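Local coordinates for putative protein-disulfide isomerase (Pseudomonas syringae pv. tomato, PDB 3GN3) that is of unknown function but, as a putative DsbA-family protein-disulfide isomerase, probably takes part in thiol-disulfide exchange, at residues S63-R68 and N113-R118. Numbering follows the deposited sequence.
Sequences SGVIVR and NDIIAR
Val65 and Ile115 meet between helices 63-73 and 112-123; the axes of segments 63-68 and 113-118 approach to 10.0 Å at 39°, with the same general N-to-C sense. Ile115 can be followed outward from its backbone. Ile115 CB, directed at the opposite helix, lies 4.1 Å from Val65 CG1. At CB the chain forks. The short branch does most of the touching: Ile115 CG2 sits 3.7 Å from Val65 CG1. Ile115 CG2 is also 3.8 Å from Ile66 CG1, and one methyl group thereby bridges two consecutive residues of the facing helix. With chi1 at -63°, CG2 lies anti to the backbone N and is the branch that reaches the other helix; the CG1-CD1 arm does not come within 4.2 Å of segment 63-68. Val65 answers with a single methyl as well. Val65 CG1, placed anti to the backbone N (chi1 176°), meets Ile115 and also, more loosely, Ile116 CG1 at 4.2 Å. Ile66 and Ile116 flank this central pair, each reaching in with its CG1 methylene. Ile66 also packs on Thr25 and Phe97. The same helix is also held by Arg68, whose side chain makes a cation-pi contact with Phe131 and packs on Ala103 of the second subunit. The contact thus joins two helices of the helical region lying between strands 48-54 and 157-160, consistent with the helical domain inserted into the thioredoxin fold in DsbA-family proteins. All four touching residues are buried, and no hydrogen bond or charge pair links the segments; their association here rests on branched aliphatic groups in van der Waals contact, an interface with little directional demand.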
ATOM      1  N   SER A  63      -1.149 -18.864  13.991  1.00 32.77           N
ATOM      2  CA  SER A  63      -2.155 -17.904  13.571  1.00 32.44           C
ATOM      3  C   SER A  63      -3.022 -18.438  12.439  1.00 33.19           C
ATOM      4  O   SER A  63      -4.251 -18.270  12.453  1.00 33.14           O
ATOM      5  CB  SER A  63      -1.509 -16.581  13.164  1.00 32.20           C
ATOM      6  OG  SER A  63      -2.482 -15.652  12.712  1.00 30.92           O
ATOM      7  N   GLY A  64      -2.385 -19.059  11.448  1.00 33.29           N
ATOM      8  CA  GLY A  64      -3.112 -19.609  10.298  1.00 34.16           C
ATOM      9  C   GLY A  64      -4.166 -20.647  10.672  1.00 34.39           C
ATOM     10  O   GLY A  64      -5.274 -20.646  10.117  1.00 34.62           O
ATOM     11  N   VAL A  65      -3.825 -21.520  11.619  1.00 34.51           N
ATOM     12  CA  VAL A  65      -4.759 -22.519  12.120  1.00 35.03           C
ATOM     13  C   VAL A  65      -5.909 -21.779  12.799  1.00 35.90           C
ATOM     14  O   VAL A  65      -7.085 -21.978  12.462  1.00 36.57           O
ATOM     15  CB  VAL A  65      -4.100 -23.457  13.151  1.00 35.02           C
ATOM     16  CG1 VAL A  65      -5.126 -24.419  13.732  1.00 34.63           C
ATOM     17  CG2 VAL A  65      -2.942 -24.199  12.547  1.00 33.63           C
ATOM     18  N   ILE A  66      -5.555 -20.897  13.735  1.00 36.20           N
ATOM     19  CA  ILE A  66      -6.534 -20.162  14.533  1.00 36.11           C
ATOM     20  C   ILE A  66      -7.437 -19.265  13.691  1.00 35.83           C
ATOM     21  O   ILE A  66      -8.651 -19.261  13.878  1.00 36.80           O
ATOM     22  CB  ILE A  66      -5.856 -19.392  15.691  1.00 36.39           C
ATOM     23  CG1 ILE A  66      -5.217 -20.395  16.661  1.00 35.65           C
ATOM     24  CG2 ILE A  66      -6.875 -18.477  16.407  1.00 36.03           C
ATOM     25  CD1 ILE A  66      -4.165 -19.803  17.591  1.00 36.43           C
ATOM     26  N   VAL A  67      -6.866 -18.537  12.745  1.00 35.21           N
ATOM     27  CA  VAL A  67      -7.679 -17.692  11.853  1.00 34.71           C
ATOM     28  C   VAL A  67      -8.674 -18.545  11.055  1.00 35.22           C
ATOM     29  O   VAL A  67      -9.851 -18.167  10.918  1.00 35.29           O
ATOM     30  CB  VAL A  67      -6.808 -16.784  10.899  1.00 34.47           C
ATOM     31  CG1 VAL A  67      -7.658 -16.137   9.806  1.00 32.99           C
ATOM     32  CG2 VAL A  67      -6.068 -15.716  11.689  1.00 32.77           C
ATOM     33  N   ARG A  68      -8.203 -19.685  10.533  1.00 35.40           N
ATOM     34  CA  ARG A  68      -9.081 -20.614   9.815  1.00 35.66           C
ATOM     35  C   ARG A  68     -10.253 -21.090  10.715  1.00 35.82           C
ATOM     36  O   ARG A  68     -11.410 -21.097  10.275  1.00 35.71           O
ATOM     37  CB  ARG A  68      -8.283 -21.796   9.225  1.00 35.89           C
ATOM     38  CG  ARG A  68      -9.028 -22.575   8.131  1.00 35.93           C
ATOM     39  CD  ARG A  68      -8.188 -23.719   7.539  1.00 38.29           C
ATOM     40  NE  ARG A  68      -8.988 -24.625   6.713  1.00 38.37           N
ATOM     41  CZ  ARG A  68      -9.308 -24.421   5.435  1.00 40.93           C
ATOM     42  NH1 ARG A  68      -8.883 -23.342   4.797  1.00 42.20           N
ATOM     43  NH2 ARG A  68     -10.072 -25.298   4.785  1.00 42.62           N
ATOM     44  N   ASN A 113      -4.326 -30.214  14.929  1.00 43.71           N
ATOM     45  CA  ASN A 113      -5.472 -30.884  15.539  1.00 43.15           C
ATOM     46  C   ASN A 113      -5.591 -30.643  17.040  1.00 42.93           C
ATOM     47  O   ASN A 113      -6.706 -30.520  17.535  1.00 42.55           O
ATOM     48  CB  ASN A 113      -5.491 -32.379  15.212  1.00 43.02           C
ATOM     49  CG  ASN A 113      -6.196 -32.677  13.904  1.00 43.44           C
ATOM     50  OD1 ASN A 113      -5.861 -33.645  13.220  1.00 46.09           O
ATOM     51  ND2 ASN A 113      -7.166 -31.847  13.540  1.00 41.42           N
ATOM     52  N   ASP A 114      -4.460 -30.558  17.750  1.00 42.73           N
ATOM     53  CA  ASP A 114      -4.466 -30.161  19.166  1.00 43.21           C
ATOM     54  C   ASP A 114      -5.091 -28.769  19.386  1.00 43.50           C
ATOM     55  O   ASP A 114      -5.977 -28.604  20.237  1.00 43.77           O
ATOM     56  CB  ASP A 114      -3.061 -30.203  19.754  1.00 43.61           C
ATOM     57  CG  ASP A 114      -2.507 -31.602  19.832  1.00 45.49           C
ATOM     58  OD1 ASP A 114      -3.307 -32.536  20.078  1.00 48.90           O
ATOM     59  OD2 ASP A 114      -1.279 -31.779  19.651  1.00 47.40           O
ATOM     60  N   ILE A 115      -4.641 -27.792  18.587  1.00 43.40           N
ATOM     61  CA  ILE A 115      -5.149 -26.419  18.590  1.00 42.48           C
ATOM     62  C   ILE A 115      -6.651 -26.374  18.290  1.00 42.67           C
ATOM     63  O   ILE A 115      -7.408 -25.680  18.976  1.00 42.55           O
ATOM     64  CB  ILE A 115      -4.323 -25.520  17.611  1.00 42.28           C
ATOM     65  CG1 ILE A 115      -2.855 -25.410  18.068  1.00 41.56           C
ATOM     66  CG2 ILE A 115      -4.952 -24.141  17.413  1.00 40.57           C
ATOM     67  CD1 ILE A 115      -2.626 -25.221  19.569  1.00 40.69           C
ATOM     68  N   ILE A 116      -7.087 -27.134  17.292  1.00 42.69           N
ATOM     69  CA  ILE A 116      -8.513 -27.170  16.963  1.00 43.05           C
ATOM     70  C   ILE A 116      -9.372 -27.734  18.100  1.00 43.49           C
ATOM     71  O   ILE A 116     -10.409 -27.159  18.448  1.00 43.74           O
ATOM     72  CB  ILE A 116      -8.799 -27.941  15.674  1.00 42.83           C
ATOM     73  CG1 ILE A 116      -8.152 -27.220  14.490  1.00 42.34           C
ATOM     74  CG2 ILE A 116     -10.318 -28.095  15.467  1.00 42.13           C
ATOM     75  CD1 ILE A 116      -8.263 -27.985  13.171  1.00 41.83           C
ATOM     76  N   ALA A 117      -8.931 -28.857  18.666  1.00 43.80           N
ATOM     77  CA  ALA A 117      -9.586 -29.487  19.817  1.00 43.80           C
ATOM     78  C   ALA A 117      -9.686 -28.513  21.012  1.00 43.64           C
ATOM     79  O   ALA A 117     -10.746 -28.383  21.631  1.00 43.15           O
ATOM     80  CB  ALA A 117      -8.839 -30.766  20.207  1.00 43.22           C
ATOM     81  N   ARG A 118      -8.574 -27.822  21.285  1.00 43.76           N
ATOM     82  CA  ARG A 118      -8.451 -26.803  22.329  1.00 43.78           C
ATOM     83  C   ARG A 118      -9.471 -25.653  22.187  1.00 43.98           C
ATOM     84  O   ARG A 118     -10.140 -25.267  23.158  1.00 44.06           O
ATOM     85  CB  ARG A 118      -7.029 -26.250  22.319  1.00 43.88           C
ATOM     86  CG  ARG A 118      -6.654 -25.452  23.548  1.00 44.40           C
ATOM     87  CD  ARG A 118      -5.635 -26.185  24.346  1.00 47.07           C
ATOM     88  NE  ARG A 118      -4.285 -25.650  24.188  1.00 48.61           N
ATOM     89  CZ  ARG A 118      -3.310 -26.222  23.493  1.00 49.49           C
ATOM     90  NH1 ARG A 118      -3.514 -27.353  22.843  1.00 52.32           N
ATOM     91  NH2 ARG A 118      -2.120 -25.657  23.440  1.00 50.58           N
TER